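Local coordinates for lipolytic protein G-D-S-L family (Chitinophaga pinensis, PDB 4Q7Q) that is of unconfirmed function but probably hydrolyses ester bonds, as a GDSL-type lipase or acylhydrolase would, at residues A[8-20]-A[29-41]. Residues are numbered along the deposited sequence; the frame is centred on the assembly and turned at random.
Sequences WVAIGDSITYLND and VSKGYLTRLNEIL
With CG trans to the backbone N (chi1 -176°), Asn19 carries its amide across to the first turn of helix 33-40, while Tyr33, its CG placed between N and the carbonyl carbon (chi1 84°), swings its ring back toward Thr16. From outside the helix, Asn19 OD1 accepts the first-turn N-H of Thr35 at 2.9 Å from Thr35 N, a nearly straight bond (170°) whose donor is tilted somewhat from the carbonyl plane; Gly32 is the N-cap residue. Asn19 ND2 donates an N-H to Asp20 OD1 (2.8 Å), in its own amide plane but from above the Asp20 carboxylate, which fixes how the amide is turned. Replaced by alanine, Asn19 would probably leave Thr35 N without this acceptor and Asp20 OD1 without one of its donors. Tyr33 OH meets Thr16 OG1 at 2.7 Å, the threonine oxygen lying at the ring edge, in plane. Three waters finish the seam: one joins Ile11 O to Tyr33 OH, another Ile15 O to Tyr33 N, and the third Asn19 O to Gly32 N and Thr35 OG1. Next to these polar groups the packing is apolar. Leu34 CD2 lies above one face of the Tyr33 ring, toward its edge, and touches Ala10 CB (3.6 Å) and Trp8 CH2 (3.5 Å), while Leu37 CD1 reaches Trp8 CZ3 at 3.5 Å. Asp20 is also held by Tyr46 and Asn48, and Trp8 NE1 by Ser75. Ser14, at the start of helix 14-17, bonds His238, consistent with the catalytic serine of an SGNH hydrolase. Helix 33-40 packs against strand 6-12, which runs between strands 44-50 and 73-77 in the parallel sheet, with helix 241-257 alongside touching Trp8 and Tyr33.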
loop_
_atom_site.group_PDB
_atom_site.type_symbol
_atom_site.label_atom_id
_atom_site.label_comp_id
_atom_site.label_asym_id
_atom_site.label_seq_id
_atom_site.Cartn_x
_atom_site.Cartn_y
_atom_site.Cartn_z
ATOM N N TRP A 8 13.203 10.321 -8.309
ATOM C CA TRP A 8 12.138 10.059 -7.353
ATOM C C TRP A 8 12.326 8.685 -6.734
ATOM O O TRP A 8 12.230 7.675 -7.427
ATOM C CB TRP A 8 10.785 10.124 -8.068
ATOM C CG TRP A 8 9.629 9.479 -7.340
ATOM C CD1 TRP A 8 9.396 9.467 -5.989
ATOM C CD2 TRP A 8 8.564 8.734 -7.936
ATOM N NE1 TRP A 8 8.238 8.777 -5.718
ATOM C CE2 TRP A 8 7.713 8.310 -6.897
ATOM C CE3 TRP A 8 8.244 8.385 -9.254
ATOM C CZ2 TRP A 8 6.566 7.553 -7.132
ATOM C CZ3 TRP A 8 7.104 7.639 -9.487
ATOM C CH2 TRP A 8 6.275 7.235 -8.431
ATOM N N VAL A 9 12.593 8.660 -5.431
ATOM C CA VAL A 9 12.698 7.412 -4.687
ATOM C C VAL A 9 11.334 7.069 -4.100
ATOM O O VAL A 9 10.767 7.844 -3.320
ATOM C CB VAL A 9 13.759 7.499 -3.569
ATOM C CG1 VAL A 9 13.722 6.265 -2.680
ATOM C CG2 VAL A 9 15.136 7.672 -4.176
ATOM N N ALA A 10 10.792 5.926 -4.513
ATOM C CA ALA A 10 9.502 5.468 -4.022
ATOM C C ALA A 10 9.721 4.409 -2.954
ATOM O O ALA A 10 10.085 3.279 -3.260
ATOM C CB ALA A 10 8.665 4.907 -5.169
ATOM N N ILE A 11 9.512 4.788 -1.698
ATOM C CA ILE A 11 9.677 3.874 -0.577
ATOM C C ILE A 11 8.330 3.223 -0.316
ATOM O O ILE A 11 7.297 3.900 -0.278
ATOM C CB ILE A 11 10.165 4.626 0.683
ATOM C CG1 ILE A 11 11.539 5.236 0.409
ATOM C CG2 ILE A 11 10.209 3.702 1.914
ATOM C CD1 ILE A 11 12.031 6.151 1.489
ATOM N N GLY A 12 8.322 1.915 -0.138
ATOM C CA GLY A 12 7.060 1.250 0.088
ATOM C C GLY A 12 7.174 -0.225 0.389
ATOM O O GLY A 12 8.259 -0.732 0.704
ATOM N N ASP A 13 6.029 -0.897 0.307
ATOM C CA ASP A 13 5.923 -2.330 0.554
ATOM C C ASP A 13 5.648 -3.046 -0.780
ATOM O O ASP A 13 6.123 -2.595 -1.820
ATOM C CB ASP A 13 4.840 -2.620 1.598
ATOM C CG ASP A 13 3.524 -1.901 1.299
ATOM O OD1 ASP A 13 3.169 -1.773 0.102
ATOM O OD2 ASP A 13 2.849 -1.449 2.257
ATOM N N SER A 14 4.872 -4.126 -0.769
ATOM C CA SER A 14 4.625 -4.877 -1.998
ATOM C C SER A 14 3.905 -4.052 -3.056
ATOM O O SER A 14 4.132 -4.235 -4.238
ATOM C CB SER A 14 3.820 -6.148 -1.722
ATOM O OG SER A 14 2.663 -5.841 -0.980
ATOM N N ILE A 15 3.025 -3.154 -2.637
ATOM C CA ILE A 15 2.285 -2.349 -3.601
ATOM C C ILE A 15 3.238 -1.528 -4.488
ATOM O O ILE A 15 2.964 -1.305 -5.668
ATOM C CB ILE A 15 1.216 -1.507 -2.891
ATOM C CG1 ILE A 15 0.173 -2.450 -2.285
ATOM C CG2 ILE A 15 0.562 -0.514 -3.832
ATOM C CD1 ILE A 15 -0.812 -1.796 -1.342
ATOM N N THR A 16 4.385 -1.147 -3.925
ATOM C CA THR A 16 5.435 -0.431 -4.646
ATOM C C THR A 16 6.374 -1.405 -5.342
ATOM O O THR A 16 6.673 -1.258 -6.524
ATOM C CB THR A 16 6.217 0.465 -3.674
ATOM O OG1 THR A 16 5.305 1.412 -3.106
ATOM C CG2 THR A 16 7.355 1.193 -4.375
ATOM N N TYR A 17 6.839 -2.393 -4.588
ATOM C CA TYR A 17 7.715 -3.442 -5.105
ATOM C C TYR A 17 7.230 -4.050 -6.428
ATOM O O TYR A 17 8.010 -4.218 -7.377
ATOM C CB TYR A 17 7.830 -4.541 -4.050
ATOM C CG TYR A 17 8.535 -5.804 -4.509
ATOM C CD1 TYR A 17 9.919 -5.925 -4.416
ATOM C CD2 TYR A 17 7.809 -6.887 -5.001
ATOM C CE1 TYR A 17 10.562 -7.086 -4.820
ATOM C CE2 TYR A 17 8.434 -8.043 -5.406
ATOM C CZ TYR A 17 9.815 -8.143 -5.314
ATOM O OH TYR A 17 10.443 -9.298 -5.719
ATOM N N LEU A 18 5.936 -4.360 -6.488
ATOM C CA LEU A 18 5.374 -5.112 -7.602
ATOM C C LEU A 18 5.395 -4.365 -8.929
ATOM O O LEU A 18 5.193 -4.978 -9.975
ATOM C CB LEU A 18 3.943 -5.553 -7.280
ATOM C CG LEU A 18 3.846 -6.657 -6.224
ATOM C CD1 LEU A 18 2.406 -6.820 -5.695
ATOM C CD2 LEU A 18 4.411 -7.975 -6.763
ATOM N N ASN A 19 5.632 -3.053 -8.891
ATOM C CA ASN A 19 5.743 -2.264 -10.117
ATOM C C ASN A 19 6.740 -2.876 -11.094
ATOM O O ASN A 19 6.552 -2.819 -12.311
ATOM C CB ASN A 19 6.156 -0.825 -9.801
ATOM C CG ASN A 19 6.185 0.055 -11.036
ATOM O OD1 ASN A 19 5.159 0.590 -11.457
ATOM N ND2 ASN A 19 7.364 0.207 -11.631
ATOM N N ASP A 20 7.791 -3.477 -10.547
ATOM C CA ASP A 20 8.871 -4.000 -11.375
ATOM C C ASP A 20 8.996 -5.514 -11.326
ATOM O O ASP A 20 9.992 -6.080 -11.777
ATOM C CB ASP A 20 10.182 -3.304 -11.021
ATOM C CG ASP A 20 10.136 -1.830 -11.350
ATOM O OD1 ASP A 20 9.628 -1.057 -10.513
ATOM O OD2 ASP A 20 10.558 -1.453 -12.471
ATOM N N VAL A 29 -1.304 -7.907 -13.682
ATOM C CA VAL A 29 -1.048 -6.476 -13.817
ATOM C C VAL A 29 -0.037 -6.227 -14.933
ATOM O O VAL A 29 0.946 -6.958 -15.056
ATOM C CB VAL A 29 -0.489 -5.904 -12.495
ATOM C CG1 VAL A 29 -0.116 -4.427 -12.641
ATOM C CG2 VAL A 29 -1.489 -6.111 -11.369
ATOM N N SER A 30 -0.269 -5.195 -15.740
ATOM C CA SER A 30 0.654 -4.870 -16.829
ATOM C C SER A 30 1.468 -3.594 -16.570
ATOM O O SER A 30 2.555 -3.430 -17.115
ATOM C CB SER A 30 -0.080 -4.787 -18.171
ATOM O OG SER A 30 -0.980 -3.697 -18.198
ATOM N N LYS A 31 0.943 -2.699 -15.738
ATOM C CA LYS A 31 1.666 -1.479 -15.387
ATOM C C LYS A 31 1.369 -1.091 -13.946
ATOM O O LYS A 31 0.211 -0.903 -13.573
ATOM C CB LYS A 31 1.297 -0.316 -16.321
ATOM C CG LYS A 31 1.804 -0.430 -17.765
ATOM C CD LYS A 31 1.423 0.804 -18.581
ATOM C CE LYS A 31 1.860 0.665 -20.030
ATOM N NZ LYS A 31 1.547 1.878 -20.842
ATOM N N GLY A 32 2.422 -0.980 -13.142
ATOM C CA GLY A 32 2.294 -0.571 -11.752
ATOM C C GLY A 32 2.188 0.936 -11.604
ATOM O O GLY A 32 2.221 1.662 -12.594
ATOM N N TYR A 33 2.077 1.426 -10.375
ATOM C CA TYR A 33 1.816 2.859 -10.201
ATOM C C TYR A 33 3.036 3.757 -10.442
ATOM O O TYR A 33 2.872 4.930 -10.776
ATOM C CB TYR A 33 1.116 3.168 -8.861
ATOM C CG TYR A 33 2.031 3.296 -7.664
ATOM C CD1 TYR A 33 2.609 4.521 -7.331
ATOM C CD2 TYR A 33 2.296 2.205 -6.847
ATOM C CE1 TYR A 33 3.435 4.644 -6.239
ATOM C CE2 TYR A 33 3.132 2.324 -5.749
ATOM C CZ TYR A 33 3.692 3.542 -5.445
ATOM O OH TYR A 33 4.532 3.643 -4.363
ATOM N N LEU A 34 4.245 3.215 -10.295
ATOM C CA LEU A 34 5.452 3.999 -10.599
ATOM C C LEU A 34 5.555 4.240 -12.100
ATOM O O LEU A 34 5.820 5.363 -12.558
ATOM C CB LEU A 34 6.728 3.286 -10.134
ATOM C CG LEU A 34 6.772 2.729 -8.707
ATOM C CD1 LEU A 34 8.161 2.162 -8.393
ATOM C CD2 LEU A 34 6.379 3.775 -7.687
ATOM N N THR A 35 5.346 3.170 -12.859
ATOM C CA THR A 35 5.355 3.226 -14.319
ATOM C C THR A 35 4.293 4.199 -14.815
ATOM O O THR A 35 4.563 5.050 -15.660
ATOM C CB THR A 35 5.128 1.825 -14.909
ATOM O OG1 THR A 35 6.205 0.969 -14.502
ATOM C CG2 THR A 35 5.037 1.856 -16.441
ATOM N N ARG A 36 3.088 4.096 -14.264
ATOM C CA ARG A 36 1.999 4.968 -14.683
ATOM C C ARG A 36 2.237 6.427 -14.295
ATOM O O ARG A 36 1.909 7.330 -15.061
ATOM C CB ARG A 36 0.672 4.465 -14.130
ATOM C CG ARG A 36 0.273 3.116 -14.687
ATOM C CD ARG A 36 -1.034 2.609 -14.068
ATOM N NE ARG A 36 -1.408 1.302 -14.605
ATOM C CZ ARG A 36 -2.003 1.127 -15.779
ATOM N NH1 ARG A 36 -2.294 -0.093 -16.206
ATOM N NH2 ARG A 36 -2.312 2.178 -16.529
ATOM N N LEU A 37 2.808 6.660 -13.113
ATOM C CA LEU A 37 3.153 8.026 -12.712
ATOM C C LEU A 37 4.106 8.630 -13.739
ATOM O O LEU A 37 3.916 9.759 -14.196
ATOM C CB LEU A 37 3.788 8.057 -11.312
ATOM C CG LEU A 37 4.152 9.413 -10.671
ATOM C CD1 LEU A 37 5.420 10.089 -11.265
ATOM C CD2 LEU A 37 2.965 10.367 -10.717
ATOM N N ASN A 38 5.146 7.882 -14.084
ATOM C CA ASN A 38 6.114 8.356 -15.061
ATOM C C ASN A 38 5.502 8.639 -16.434
ATOM O O ASN A 38 5.941 9.541 -17.126
ATOM C CB ASN A 38 7.303 7.391 -15.155
ATOM C CG ASN A 38 8.210 7.701 -16.326
ATOM O OD1 ASN A 38 8.145 7.035 -17.360
ATOM N ND2 ASN A 38 9.056 8.722 -16.175
ATOM N N GLU A 39 4.472 7.897 -16.826
ATOM C CA GLU A 39 3.809 8.209 -18.092
ATOM C C GLU A 39 3.128 9.576 -18.031
ATOM O O GLU A 39 3.112 10.314 -19.013
ATOM C CB GLU A 39 2.798 7.130 -18.470
ATOM C CG GLU A 39 3.425 5.784 -18.773
ATOM C CD GLU A 39 2.401 4.695 -19.063
ATOM O OE1 GLU A 39 1.209 4.862 -18.715
ATOM O OE2 GLU A 39 2.795 3.667 -19.648
ATOM N N ILE A 40 2.566 9.906 -16.875
ATOM C CA ILE A 40 1.906 11.193 -16.694
ATOM C C ILE A 40 2.940 12.322 -16.579
ATOM O O ILE A 40 2.790 13.386 -17.190
ATOM C CB ILE A 40 1.005 11.165 -15.447
ATOM C CG1 ILE A 40 -0.021 10.032 -15.567
ATOM C CG2 ILE A 40 0.310 12.503 -15.250
ATOM C CD1 ILE A 40 -0.729 9.696 -14.258
ATOM N N LEU A 41 3.987 12.073 -15.797
ATOM C CA LEU A 41 5.057 13.040 -15.579
ATOM C C LEU A 41 6.388 12.430 -16.006
ATOM O O LEU A 41 7.111 11.869 -15.184
ATOM C CB LEU A 41 5.109 13.459 -14.109
ATOM C CG LEU A 41 3.789 13.987 -13.540
ATOM C CD1 LEU A 41 3.918 14.275 -12.056
ATOM C CD2 LEU A 41 3.292 15.227 -14.305
HETATM O O HOH W 1 6.106 5.357 -2.583
HETATM O O HOH W 2 3.006 -0.853 -8.571
HETATM O O HOH W 3 5.171 -1.453 -14.085
#